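Local coordinates for regulatory protein SdiA (PDB 4LFU) that activates transcription of the ftsQAZ cell-division genes and, in response to acyl-homoserine-lactone autoinducers from other bacteria, of ydiV, at residues L44-P49 with E171-P176; G114-V119 with C138-I143; M178-R183 with K216-K221. One frame throughout, in Å; residues are numbered along the deposited sequence.

Contact 1: L44-P49 with E171-P176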
ATOM      1  N   LEU A  44       4.439  -2.804  18.275  1.00 29.46           N
ATOM      2  CA  LEU A  44       3.946  -3.016  16.930  1.00 29.77           C
ATOM      3  C   LEU A  44       2.500  -2.531  16.949  1.00 29.26           C
ATOM      4  O   LEU A  44       1.682  -3.105  17.669  1.00 28.96           O
ATOM      5  CB  LEU A  44       4.050  -4.508  16.579  1.00 29.72           C
ATOM      6  CG  LEU A  44       4.519  -4.996  15.194  1.00 32.67           C
ATOM      7  CD1 LEU A  44       3.674  -6.254  14.746  1.00 31.41           C
ATOM      8  CD2 LEU A  44       4.528  -3.929  14.080  1.00 29.84           C
ATOM      9  N   CYS A  45       2.225  -1.433  16.225  1.00 29.24           N
ATOM     10  CA  CYS A  45       0.890  -0.785  16.132  1.00 29.58           C
ATOM     11  C   CYS A  45       0.379  -0.774  14.706  1.00 28.03           C
ATOM     12  O   CYS A  45       1.119  -0.473  13.778  1.00 26.91           O
ATOM     13  CB  CYS A  45       0.916   0.680  16.575  1.00 29.54           C
ATOM     14  SG  CYS A  45       1.525   0.954  18.232  1.00 38.47           S
ATOM     15  N   VAL A  46      -0.912  -1.052  14.558  1.00 27.29           N
ATOM     16  CA  VAL A  46      -1.543  -1.170  13.253  1.00 26.47           C
ATOM     17  C   VAL A  46      -2.772  -0.289  13.252  1.00 26.10           C
ATOM     18  O   VAL A  46      -3.703  -0.556  14.017  1.00 25.45           O
ATOM     19  CB  VAL A  46      -1.899  -2.679  12.937  1.00 26.47           C
ATOM     20  CG1 VAL A  46      -2.557  -2.821  11.584  1.00 25.08           C
ATOM     21  CG2 VAL A  46      -0.637  -3.561  13.003  1.00 25.70           C
ATOM     22  N   ARG A  47      -2.747   0.766  12.432  1.00 25.42           N
ATOM     23  CA  ARG A  47      -3.914   1.607  12.167  1.00 27.19           C
ATOM     24  C   ARG A  47      -4.695   0.981  11.006  1.00 26.29           C
ATOM     25  O   ARG A  47      -4.246   0.987   9.860  1.00 24.11           O
ATOM     26  CB  ARG A  47      -3.548   3.099  11.814  1.00 27.28           C
ATOM     27  CG  ARG A  47      -2.278   3.699  12.497  1.00 31.13           C
ATOM     28  CD  ARG A  47      -2.140   5.283  12.396  1.00 31.04           C
ATOM     29  NE  ARG A  47      -3.175   5.903  13.229  1.00 39.15           N
ATOM     30  CZ  ARG A  47      -3.034   6.974  14.011  1.00 41.28           C
ATOM     31  NH1 ARG A  47      -1.877   7.623  14.101  1.00 43.93           N
ATOM     32  NH2 ARG A  47      -4.081   7.396  14.715  1.00 43.57           N
ATOM     33  N   HIS A  48      -5.854   0.423  11.334  1.00 27.09           N
ATOM     34  CA  HIS A  48      -6.729  -0.197  10.354  1.00 28.23           C
ATOM     35  C   HIS A  48      -7.412   0.845   9.461  1.00 28.74           C
ATOM     36  O   HIS A  48      -7.666   1.970   9.900  1.00 28.31           O
ATOM     37  CB  HIS A  48      -7.758  -1.073  11.060  1.00 28.30           C
ATOM     38  CG  HIS A  48      -7.176  -2.328  11.633  1.00 29.61           C
ATOM     39  ND1 HIS A  48      -6.194  -2.319  12.604  1.00 29.93           N
ATOM     40  CD2 HIS A  48      -7.443  -3.632  11.381  1.00 30.16           C
ATOM     41  CE1 HIS A  48      -5.879  -3.562  12.921  1.00 30.11           C
ATOM     42  NE2 HIS A  48      -6.624  -4.377  12.195  1.00 30.87           N
ATOM     43  N   PRO A  49      -7.697   0.480   8.198  1.00 28.71           N
ATOM     44  CA  PRO A  49      -8.344   1.417   7.291  1.00 29.04           C
ATOM     45  C   PRO A  49      -9.799   1.713   7.696  1.00 29.70           C
ATOM     46  O   PRO A  49     -10.339   2.740   7.309  1.00 31.00           O
ATOM     47  CB  PRO A  49      -8.301   0.681   5.958  1.00 28.17           C
ATOM     48  CG  PRO A  49      -8.383  -0.735   6.337  1.00 29.04           C
ATOM     49  CD  PRO A  49      -7.469  -0.821   7.550  1.00 29.04           C
ATOM     50  N   GLU A 171      -5.546 -10.862  14.755  1.00 35.41           N
ATOM     51  CA  GLU A 171      -6.501  -9.781  15.006  1.00 36.54           C
ATOM     52  C   GLU A 171      -5.840  -8.395  14.906  1.00 34.94           C
ATOM     53  O   GLU A 171      -6.505  -7.391  14.611  1.00 34.55           O
ATOM     54  CB  GLU A 171      -7.109  -9.955  16.412  1.00 36.08           C
ATOM     55  CG  GLU A 171      -5.997 -10.125  17.479  1.00 39.59           C
ATOM     56  CD  GLU A 171      -6.474 -10.204  18.926  1.00 40.65           C
ATOM     57  OE1 GLU A 171      -5.609 -10.475  19.789  1.00 46.60           O
ATOM     58  OE2 GLU A 171      -7.681  -9.989  19.212  1.00 47.46           O
ATOM     59  N   ILE A 172      -4.533  -8.360  15.164  1.00 33.80           N
ATOM     60  CA  ILE A 172      -3.761  -7.133  15.129  1.00 32.32           C
ATOM     61  C   ILE A 172      -3.774  -6.526  13.721  1.00 32.11           C
ATOM     62  O   ILE A 172      -3.849  -5.300  13.586  1.00 31.91           O
ATOM     63  CB  ILE A 172      -2.315  -7.318  15.690  1.00 32.22           C
ATOM     64  CG1 ILE A 172      -1.759  -5.967  16.169  1.00 32.37           C
ATOM     65  CG2 ILE A 172      -1.391  -8.070  14.693  1.00 32.10           C
ATOM     66  CD1 ILE A 172      -0.267  -5.933  16.502  1.00 30.93           C
ATOM     67  N   VAL A 173      -3.749  -7.380  12.694  1.00 31.10           N
ATOM     68  CA  VAL A 173      -3.639  -6.936  11.304  1.00 31.36           C
ATOM     69  C   VAL A 173      -4.862  -7.158  10.394  1.00 31.92           C
ATOM     70  O   VAL A 173      -4.936  -6.554   9.322  1.00 31.83           O
ATOM     71  CB  VAL A 173      -2.409  -7.559  10.589  1.00 31.18           C
ATOM     72  CG1 VAL A 173      -1.173  -6.811  10.910  1.00 31.39           C
ATOM     73  CG2 VAL A 173      -2.251  -9.037  10.935  1.00 30.81           C
ATOM     74  N   MET A 174      -5.795  -8.022  10.787  1.00 32.42           N
ATOM     75  CA  MET A 174      -6.930  -8.372   9.910  1.00 33.51           C
ATOM     76  C   MET A 174      -8.096  -7.371   9.916  1.00 34.30           C
ATOM     77  O   MET A 174      -8.554  -6.927  10.975  1.00 33.59           O
ATOM     78  CB  MET A 174      -7.476  -9.795  10.174  1.00 33.39           C
ATOM     79  CG  MET A 174      -6.500 -10.956   9.984  1.00 33.74           C
ATOM     80  SD  MET A 174      -5.389 -10.966   8.555  1.00 39.84           S
ATOM     81  CE  MET A 174      -6.514 -11.307   7.187  1.00 40.51           C
ATOM     82  N   THR A 175      -8.577  -7.063   8.708  1.00 35.50           N
ATOM     83  CA  THR A 175      -9.724  -6.174   8.491  1.00 36.81           C
ATOM     84  C   THR A 175     -10.991  -7.048   8.414  1.00 37.32           C
ATOM     85  O   THR A 175     -10.862  -8.262   8.316  1.00 37.18           O
ATOM     86  CB  THR A 175      -9.516  -5.289   7.221  1.00 37.06           C
ATOM     87  OG1 THR A 175      -9.029  -6.094   6.127  1.00 39.34           O
ATOM     88  CG2 THR A 175      -8.497  -4.212   7.504  1.00 36.72           C
ATOM     89  N   PRO A 176     -12.210  -6.447   8.510  1.00 38.07           N
ATOM     90  CA  PRO A 176     -13.438  -7.252   8.449  1.00 38.26           C
ATOM     91  C   PRO A 176     -13.475  -8.160   7.218  1.00 38.89           C
ATOM     92  O   PRO A 176     -13.084  -7.745   6.114  1.00 38.43           O
ATOM     93  CB  PRO A 176     -14.542  -6.194   8.347  1.00 38.34           C
ATOM     94  CG  PRO A 176     -13.986  -5.022   9.040  1.00 37.73           C
ATOM     95  CD  PRO A 176     -12.529  -5.014   8.675  1.00 37.93           C
TER

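Contact 2: G114-V119 with C138-I143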
ATOM      1  N   GLY A 114      11.908   7.536  31.893  1.00 28.04           N
ATOM      2  CA  GLY A 114      13.229   7.024  31.568  1.00 29.01           C
ATOM      3  C   GLY A 114      13.565   6.804  30.110  1.00 29.68           C
ATOM      4  O   GLY A 114      14.683   6.404  29.811  1.00 30.62           O
ATOM      5  N   LEU A 115      12.621   7.043  29.200  1.00 30.16           N
ATOM      6  CA  LEU A 115      12.901   6.938  27.755  1.00 30.34           C
ATOM      7  C   LEU A 115      13.763   8.094  27.232  1.00 30.19           C
ATOM      8  O   LEU A 115      13.493   9.271  27.511  1.00 30.16           O
ATOM      9  CB  LEU A 115      11.610   6.860  26.921  1.00 30.13           C
ATOM     10  CG  LEU A 115      10.832   5.565  26.674  1.00 30.86           C
ATOM     11  CD1 LEU A 115       9.749   5.842  25.631  1.00 29.33           C
ATOM     12  CD2 LEU A 115      11.728   4.397  26.234  1.00 30.23           C
ATOM     13  N   ARG A 116      14.763   7.751  26.427  1.00 29.99           N
ATOM     14  CA  ARG A 116      15.678   8.756  25.855  1.00 30.46           C
ATOM     15  C   ARG A 116      15.738   8.751  24.317  1.00 30.32           C
ATOM     16  O   ARG A 116      15.889   9.792  23.708  1.00 30.36           O
ATOM     17  CB  ARG A 116      17.102   8.609  26.460  1.00 30.73           C
ATOM     18  CG  ARG A 116      17.212   8.950  27.990  1.00 31.06           C
ATOM     19  CD  ARG A 116      16.894  10.424  28.300  1.00 31.83           C
ATOM     20  NE  ARG A 116      16.959  10.749  29.736  1.00 34.26           N
ATOM     21  CZ  ARG A 116      15.907  10.827  30.560  1.00 35.07           C
ATOM     22  NH1 ARG A 116      14.678  10.599  30.114  1.00 33.50           N
ATOM     23  NH2 ARG A 116      16.081  11.126  31.848  1.00 33.92           N
ATOM     24  N   ARG A 117      15.621   7.577  23.703  1.00 30.28           N
ATOM     25  CA  ARG A 117      15.932   7.395  22.283  1.00 30.65           C
ATOM     26  C   ARG A 117      15.039   6.308  21.675  1.00 30.10           C
ATOM     27  O   ARG A 117      14.589   5.388  22.375  1.00 29.28           O
ATOM     28  CB  ARG A 117      17.422   7.001  22.085  1.00 30.85           C
ATOM     29  CG  ARG A 117      18.498   8.003  22.596  1.00 33.27           C
ATOM     30  CD  ARG A 117      18.657   9.249  21.708  1.00 37.63           C
ATOM     31  NE  ARG A 117      19.733  10.133  22.180  1.00 41.29           N
ATOM     32  CZ  ARG A 117      19.597  11.152  23.041  1.00 43.37           C
ATOM     33  NH1 ARG A 117      18.420  11.461  23.577  1.00 43.89           N
ATOM     34  NH2 ARG A 117      20.661  11.871  23.388  1.00 42.64           N
ATOM     35  N   GLY A 118      14.776   6.427  20.375  1.00 29.90           N
ATOM     36  CA  GLY A 118      14.051   5.391  19.646  1.00 28.50           C
ATOM     37  C   GLY A 118      13.988   5.640  18.157  1.00 27.90           C
ATOM     38  O   GLY A 118      14.515   6.614  17.658  1.00 27.30           O
ATOM     39  N   VAL A 119      13.306   4.752  17.458  1.00 27.31           N
ATOM     40  CA  VAL A 119      13.239   4.783  16.016  1.00 27.49           C
ATOM     41  C   VAL A 119      11.925   4.107  15.577  1.00 27.15           C
ATOM     42  O   VAL A 119      11.459   3.180  16.229  1.00 27.90           O
ATOM     43  CB  VAL A 119      14.491   4.080  15.434  1.00 27.19           C
ATOM     44  CG1 VAL A 119      14.561   2.620  15.882  1.00 27.23           C
ATOM     45  CG2 VAL A 119      14.553   4.211  13.908  1.00 27.08           C
ATOM     46  N   CYS A 138      16.194   3.386  26.952  1.00 40.37           N
ATOM     47  CA  CYS A 138      16.293   4.254  28.122  1.00 43.66           C
ATOM     48  C   CYS A 138      17.636   4.956  28.233  1.00 45.81           C
ATOM     49  O   CYS A 138      17.815   5.796  29.108  1.00 46.93           O
ATOM     50  CB  CYS A 138      16.010   3.465  29.401  1.00 43.48           C
ATOM     51  SG  CYS A 138      14.339   2.763  29.450  1.00 44.19           S
ATOM     52  N   SER A 139      18.572   4.616  27.349  1.00 48.38           N
ATOM     53  CA  SER A 139      19.938   5.137  27.410  1.00 50.51           C
ATOM     54  C   SER A 139      20.213   6.161  26.320  1.00 51.86           C
ATOM     55  O   SER A 139      19.946   5.936  25.144  1.00 51.55           O
ATOM     56  CB  SER A 139      20.967   3.999  27.351  1.00 50.68           C
ATOM     57  OG  SER A 139      22.235   4.487  26.926  1.00 52.05           O
ATOM     58  N   ALA A 140      20.765   7.288  26.744  1.00 54.10           N
ATOM     59  CA  ALA A 140      21.022   8.419  25.866  1.00 56.47           C
ATOM     60  C   ALA A 140      22.418   8.328  25.248  1.00 58.02           C
ATOM     61  O   ALA A 140      22.865   9.263  24.575  1.00 58.18           O
ATOM     62  CB  ALA A 140      20.861   9.735  26.643  1.00 56.11           C
ATOM     63  N   ARG A 141      23.099   7.209  25.485  1.00 59.84           N
ATOM     64  CA  ARG A 141      24.473   7.052  25.038  1.00 62.27           C
ATOM     65  C   ARG A 141      24.550   6.612  23.577  1.00 63.47           C
ATOM     66  O   ARG A 141      23.783   5.742  23.116  1.00 63.58           O
ATOM     67  CB  ARG A 141      25.252   6.096  25.946  1.00 62.55           C
ATOM     68  CG  ARG A 141      25.994   6.787  27.083  1.00 64.53           C
ATOM     69  CD  ARG A 141      26.729   5.751  27.920  1.00 68.13           C
ATOM     70  NE  ARG A 141      27.936   6.286  28.552  1.00 69.79           N
ATOM     71  CZ  ARG A 141      28.812   5.552  29.242  1.00 70.59           C
ATOM     72  NH1 ARG A 141      28.618   4.244  29.402  1.00 70.20           N
ATOM     73  NH2 ARG A 141      29.884   6.126  29.776  1.00 70.49           N
ATOM     74  N   GLU A 142      25.486   7.237  22.865  1.00 64.72           N
ATOM     75  CA  GLU A 142      25.693   6.991  21.450  1.00 65.86           C
ATOM     76  C   GLU A 142      26.083   5.533  21.220  1.00 66.01           C
ATOM     77  O   GLU A 142      27.117   5.062  21.715  1.00 65.94           O
ATOM     78  CB  GLU A 142      26.781   7.924  20.905  1.00 66.39           C
ATOM     79  CG  GLU A 142      26.531   8.405  19.480  1.00 68.36           C
ATOM     80  CD  GLU A 142      25.864   9.775  19.432  1.00 70.78           C
ATOM     81  OE1 GLU A 142      26.546  10.781  19.747  1.00 71.22           O
ATOM     82  OE2 GLU A 142      24.665   9.842  19.068  1.00 71.29           O
ATOM     83  N   ILE A 143      25.216   4.816  20.508  1.00 66.27           N
ATOM     84  CA  ILE A 143      25.533   3.475  20.020  1.00 66.23           C
ATOM     85  C   ILE A 143      26.018   3.592  18.567  1.00 65.86           C
ATOM     86  O   ILE A 143      25.420   4.327  17.757  1.00 65.93           O
ATOM     87  CB  ILE A 143      24.332   2.483  20.144  1.00 66.38           C
ATOM     88  CG1 ILE A 143      23.237   2.791  19.102  1.00 67.03           C
ATOM     89  CG2 ILE A 143      23.783   2.478  21.589  1.00 66.45           C
ATOM     90  CD1 ILE A 143      22.653   1.554  18.404  1.00 67.40           C
TER

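Contact 3: M178-R183 with K216-K221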
ATOM      1  N   MET A 178     -14.909 -10.129   4.147  1.00 39.98           N
ATOM      2  CA  MET A 178     -15.950  -9.953   3.140  1.00 40.36           C
ATOM      3  C   MET A 178     -15.802 -11.075   2.132  1.00 39.66           C
ATOM      4  O   MET A 178     -15.163 -10.907   1.077  1.00 38.97           O
ATOM      5  CB  MET A 178     -15.873  -8.581   2.439  1.00 40.49           C
ATOM      6  CG  MET A 178     -15.424  -7.428   3.333  1.00 41.14           C
ATOM      7  SD  MET A 178     -15.743  -5.751   2.711  1.00 41.91           S
ATOM      8  CE  MET A 178     -14.846  -4.923   4.010  1.00 43.34           C
ATOM      9  N   ASN A 179     -16.362 -12.236   2.479  1.00 39.18           N
ATOM     10  CA  ASN A 179     -16.331 -13.381   1.579  1.00 38.88           C
ATOM     11  C   ASN A 179     -17.451 -13.221   0.569  1.00 36.88           C
ATOM     12  O   ASN A 179     -18.569 -13.649   0.803  1.00 36.68           O
ATOM     13  CB  ASN A 179     -16.478 -14.700   2.349  1.00 39.48           C
ATOM     14  CG  ASN A 179     -15.327 -14.950   3.307  1.00 43.77           C
ATOM     15  OD1 ASN A 179     -14.140 -14.843   2.940  1.00 47.12           O
ATOM     16  ND2 ASN A 179     -15.668 -15.282   4.556  1.00 45.75           N
ATOM     17  N   PHE A 180     -17.154 -12.557  -0.532  1.00 35.36           N
ATOM     18  CA  PHE A 180     -18.181 -12.230  -1.503  1.00 34.49           C
ATOM     19  C   PHE A 180     -17.944 -13.068  -2.736  1.00 34.61           C
ATOM     20  O   PHE A 180     -16.807 -13.372  -3.074  1.00 34.36           O
ATOM     21  CB  PHE A 180     -18.194 -10.732  -1.881  1.00 33.46           C
ATOM     22  CG  PHE A 180     -18.630  -9.798  -0.763  1.00 31.65           C
ATOM     23  CD1 PHE A 180     -19.256 -10.273   0.396  1.00 30.61           C
ATOM     24  CD2 PHE A 180     -18.432  -8.426  -0.891  1.00 31.28           C
ATOM     25  CE1 PHE A 180     -19.649  -9.396   1.423  1.00 28.58           C
ATOM     26  CE2 PHE A 180     -18.835  -7.545   0.127  1.00 29.36           C
ATOM     27  CZ  PHE A 180     -19.447  -8.037   1.276  1.00 29.11           C
ATOM     28  N   SER A 181     -19.044 -13.431  -3.391  1.00 34.57           N
ATOM     29  CA  SER A 181     -19.019 -14.202  -4.621  1.00 34.11           C
ATOM     30  C   SER A 181     -18.539 -13.293  -5.713  1.00 33.93           C
ATOM     31  O   SER A 181     -18.587 -12.069  -5.572  1.00 33.66           O
ATOM     32  CB  SER A 181     -20.436 -14.686  -4.961  1.00 33.61           C
ATOM     33  OG  SER A 181     -21.251 -13.606  -5.439  1.00 33.25           O
ATOM     34  N   LYS A 182     -18.098 -13.899  -6.812  1.00 34.13           N
ATOM     35  CA  LYS A 182     -17.715 -13.174  -8.017  1.00 34.85           C
ATOM     36  C   LYS A 182     -18.804 -12.202  -8.469  1.00 33.25           C
ATOM     37  O   LYS A 182     -18.512 -11.063  -8.815  1.00 32.65           O
ATOM     38  CB  LYS A 182     -17.434 -14.152  -9.162  1.00 35.04           C
ATOM     39  CG  LYS A 182     -16.039 -14.747  -9.191  1.00 38.24           C
ATOM     40  CD  LYS A 182     -15.707 -15.311 -10.600  1.00 38.35           C
ATOM     41  CE  LYS A 182     -15.882 -14.247 -11.729  1.00 44.77           C
ATOM     42  NZ  LYS A 182     -14.928 -13.056 -11.649  1.00 44.67           N
ATOM     43  N   ARG A 183     -20.047 -12.678  -8.506  1.00 32.23           N
ATOM     44  CA  ARG A 183     -21.185 -11.866  -8.946  1.00 31.06           C
ATOM     45  C   ARG A 183     -21.478 -10.716  -7.984  1.00 30.30           C
ATOM     46  O   ARG A 183     -21.791  -9.617  -8.415  1.00 30.15           O
ATOM     47  CB  ARG A 183     -22.433 -12.737  -9.100  1.00 31.32           C
ATOM     48  CG  ARG A 183     -23.688 -11.978  -9.493  1.00 31.96           C
ATOM     49  CD  ARG A 183     -23.504 -11.332 -10.831  1.00 34.03           C
ATOM     50  NE  ARG A 183     -24.660 -11.551 -11.686  1.00 36.11           N
ATOM     51  CZ  ARG A 183     -24.642 -11.461 -13.012  1.00 36.11           C
ATOM     52  NH1 ARG A 183     -23.519 -11.152 -13.648  1.00 33.60           N
ATOM     53  NH2 ARG A 183     -25.758 -11.692 -13.696  1.00 36.68           N
ATOM     54  N   LYS A 216     -28.439  -7.043  -0.877  1.00 28.08           N
ATOM     55  CA  LYS A 216     -28.958  -7.550   0.388  1.00 29.23           C
ATOM     56  C   LYS A 216     -28.124  -8.621   1.053  1.00 28.91           C
ATOM     57  O   LYS A 216     -27.937  -8.571   2.266  1.00 29.32           O
ATOM     58  CB  LYS A 216     -30.381  -8.072   0.194  1.00 29.58           C
ATOM     59  CG  LYS A 216     -31.459  -7.122   0.703  1.00 33.76           C
ATOM     60  CD  LYS A 216     -31.265  -5.680   0.188  1.00 38.75           C
ATOM     61  CE  LYS A 216     -31.507  -4.648   1.284  1.00 41.44           C
ATOM     62  NZ  LYS A 216     -31.174  -3.258   0.801  1.00 43.79           N
ATOM     63  N   ASN A 217     -27.635  -9.583   0.268  1.00 28.60           N
ATOM     64  CA  ASN A 217     -26.793 -10.676   0.786  1.00 28.76           C
ATOM     65  C   ASN A 217     -25.434 -10.184   1.303  1.00 28.38           C
ATOM     66  O   ASN A 217     -24.910 -10.719   2.270  1.00 28.56           O
ATOM     67  CB  ASN A 217     -26.563 -11.778  -0.275  1.00 28.33           C
ATOM     68  CG  ASN A 217     -27.864 -12.509  -0.691  1.00 30.12           C
ATOM     69  OD1 ASN A 217     -28.874 -12.478   0.018  1.00 31.03           O
ATOM     70  ND2 ASN A 217     -27.819 -13.189  -1.840  1.00 28.80           N
ATOM     71  N   MET A 218     -24.863  -9.195   0.619  1.00 28.62           N
ATOM     72  CA  MET A 218     -23.600  -8.571   0.999  1.00 28.52           C
ATOM     73  C   MET A 218     -23.803  -7.726   2.277  1.00 28.99           C
ATOM     74  O   MET A 218     -22.942  -7.698   3.152  1.00 28.56           O
ATOM     75  CB  MET A 218     -23.092  -7.686  -0.142  1.00 27.99           C
ATOM     76  CG  MET A 218     -22.405  -8.421  -1.294  1.00 26.96           C
ATOM     77  SD  MET A 218     -21.703  -7.322  -2.559  1.00 29.47           S
ATOM     78  CE  MET A 218     -23.157  -6.643  -3.359  1.00 26.70           C
ATOM     79  N   GLN A 219     -24.949  -7.054   2.358  1.00 29.07           N
ATOM     80  CA  GLN A 219     -25.339  -6.271   3.529  1.00 30.43           C
ATOM     81  C   GLN A 219     -25.511  -7.187   4.711  1.00 32.16           C
ATOM     82  O   GLN A 219     -24.970  -6.920   5.778  1.00 32.24           O
ATOM     83  CB  GLN A 219     -26.626  -5.469   3.259  1.00 29.54           C
ATOM     84  CG  GLN A 219     -26.348  -4.142   2.603  1.00 27.86           C
ATOM     85  CD  GLN A 219     -27.510  -3.564   1.829  1.00 27.68           C
ATOM     86  OE1 GLN A 219     -27.370  -3.232   0.642  1.00 28.95           O
ATOM     87  NE2 GLN A 219     -28.647  -3.405   2.485  1.00 25.37           N
ATOM     88  N   LYS A 220     -26.232  -8.291   4.498  1.00 33.81           N
ATOM     89  CA  LYS A 220     -26.411  -9.318   5.517  1.00 36.38           C
ATOM     90  C   LYS A 220     -25.098  -9.943   6.002  1.00 36.05           C
ATOM     91  O   LYS A 220     -24.885 -10.025   7.209  1.00 36.66           O
ATOM     92  CB  LYS A 220     -27.464 -10.363   5.059  1.00 36.83           C
ATOM     93  CG  LYS A 220     -27.470 -11.724   5.799  1.00 38.98           C
ATOM     94  CD  LYS A 220     -28.589 -12.694   5.275  1.00 39.03           C
ATOM     95  CE  LYS A 220     -28.447 -13.089   3.771  1.00 43.51           C
ATOM     96  NZ  LYS A 220     -27.051 -13.509   3.344  1.00 43.38           N
ATOM     97  N   LYS A 221     -24.212 -10.341   5.090  1.00 36.18           N
ATOM     98  CA  LYS A 221     -22.902 -10.928   5.460  1.00 36.88           C
ATOM     99  C   LYS A 221     -22.065 -10.103   6.456  1.00 37.35           C
ATOM    100  O   LYS A 221     -21.498 -10.676   7.392  1.00 37.98           O
ATOM    101  CB  LYS A 221     -22.033 -11.182   4.226  1.00 36.28           C
ATOM    102  CG  LYS A 221     -22.368 -12.414   3.451  1.00 38.50           C
ATOM    103  CD  LYS A 221     -21.671 -12.390   2.092  1.00 40.45           C
ATOM    104  CE  LYS A 221     -21.894 -13.689   1.322  1.00 41.47           C
ATOM    105  NZ  LYS A 221     -21.193 -13.645  -0.018  1.00 42.43           N
TER

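Contact 1: L44-P49 with E171-P176
Val46, Ile172 and Val173 make the apolar heart of this contact, where the end of a sheet strand meets the chain running from the autoinducer-binding domain toward the DNA-binding domain. Val46 CG2, anti to its own carbonyl carbon, lies 3.9 Å from Val173 CG1 and 4.1 Å from Ile172 CG1, while Val46 CB and CG1 lie against Ile172 O, at 3.3 and 3.4 Å. In Ile172, CG1 is anti to the backbone N (chi1 -157°), which turns it toward Val46 CG2. Separately, Ile172 CD1 lies 3.6 Å from Leu44 O. Further out, Thr175 CG2 rests against the ring of Pro49, 3.5 Å from Pro49 CD, the two side chains crossing at about a right angle.

The polar part centres on His48. Its imidazole reaches toward the 171-176 backbone and turns an edge to Met174 O, which lies in the ring plane 3.4 Å from His48 NE2. On the other nitrogen, His48 ND1 makes a weak bond of 3.4 Å back to Val46 O, which may limit rotation of the ring. Val173 O is satisfied outside the contact by Asn127 ND2, and Ile172 N by Asp170 OD1.

Leu162 touches Leu44, Val46 and Val173, so the apolar cluster extends to helix 147-167. Strand 41-47 is an inner strand of the antiparallel sheet of the autoinducer-binding domain, of the GAF clan. The contact lays the loop between helices 147-167 and 182-192 against the strand's end, consistent with the two-domain build of LuxR-type receptors.

Contact 2: G114-V119 with C138-I143
Arg116 and Arg117 both start their side chains toward segment 138-143, and the methyl group of Ala140 touches both. Arg116 CB is 3.9 Å from Ala140 CB, whereas Arg117 meets the same methyl with its far end: Ala140 CB sits 3.8 Å above one face of the guanidinium, displaced toward the rim on the NH2 side. Each arginine chain bends at chi2 (-64° in Arg116, -74° in Arg117), and its guanidinium bonds the carbonyl of the preceding residue. Arg117 NH1 donates to Arg116 O at 3.0 Å, and Arg116 NH1 donates to Leu115 O at 3.2 Å; in both bonds the acceptor lies close to the guanidinium plane while the donor stands above the plane of the carbonyl. Arg116 NH1 also bonds to Arg111 O, which gives this nitrogen two carbonyl partners. The aliphatic parts remain against the other segment, with Arg116 CG 3.4 Å from Cys138 O and Arg117 CG 3.6 Å from Ser139 O.

At the other end Cys138 lies against the backbone of Gly114. Its CA makes a C-H...O contact of 3.2 Å with Gly114 O, and Cys138 CB and SG both lie against the same oxygen. Gly114 itself has positive phi and ends helix 104-112 in a Schellman motif. Further along 138-143, Ser139 OG accepts from Arg141 N in an ST turn.

Arg116 and Arg117 both face Arg137, a classic beta bulge where strand 117-124 begins beside the end of strand 130-137. The contact thus joins the exit of helix 104-112 to the loop leading into helix 147-167, at the surface of the domain.

Contact 3: M178-R183 with K216-K221
Phe180 and Met218 form the tight part of this contact. Met218 CG stands over the centre of the Phe180 ring, 3.7 Å from the centroid and only 2° off the ring normal, a CH-pi contact. The sulfur follows over the same face as a Met-aromatic contact, Met218 SD lying 3.8 Å from Phe180 CD2. Met178 CB occupies the opposite face, so the ring is sandwiched, and Val230 and Leu239 add to its surroundings.

The exposed side belongs to Lys221. Extended beyond CG, its chain slides past Phe180 in the opposite direction, with Lys221 CD 3.6 Å from Phe180 CD1 at the ring edge. This carries the ammonium to the backbone, where Lys221 NZ donates to Asn179 O over 2.7 Å, in the carbonyl plane on a lone pair. Asn179 is the centre of an inverse gamma turn.

Lys221 NZ also forms a salt bridge with Glu184, whose backbone N is capped by Ser181 OG, the N-cap of helix 182-192. The lysine ammonium is thus shared by Asn179 O and Glu184, a charged bridge at the exposed edge that complements the apolar Phe180-Met218 contact; the nearby carboxylate probably favours the charged form of the lysine.

In the fold
Along the chain, contact 2 is nested inside the loop closed by contact 1, and contact 3 follows both. Contacts 1 and 2 reach the same antiparallel sheet, through strands 41-47 and 117-124, with centres 28 Å apart; each adjoins the chain leading into or out of helix 147-167. Contact 3 lies in the LuxR-type helix-turn-helix domain, its centre about 22 Å from that of contact 1 and 50 Å from that of contact 2, on the other side of the chain's centre. Segments 171-176 and 178-183 nearly adjoin, so the chain that packs on the autoinducer-binding domain in contact 1 runs straight into contact 3, a short covalent route by which the two domains could be coupled.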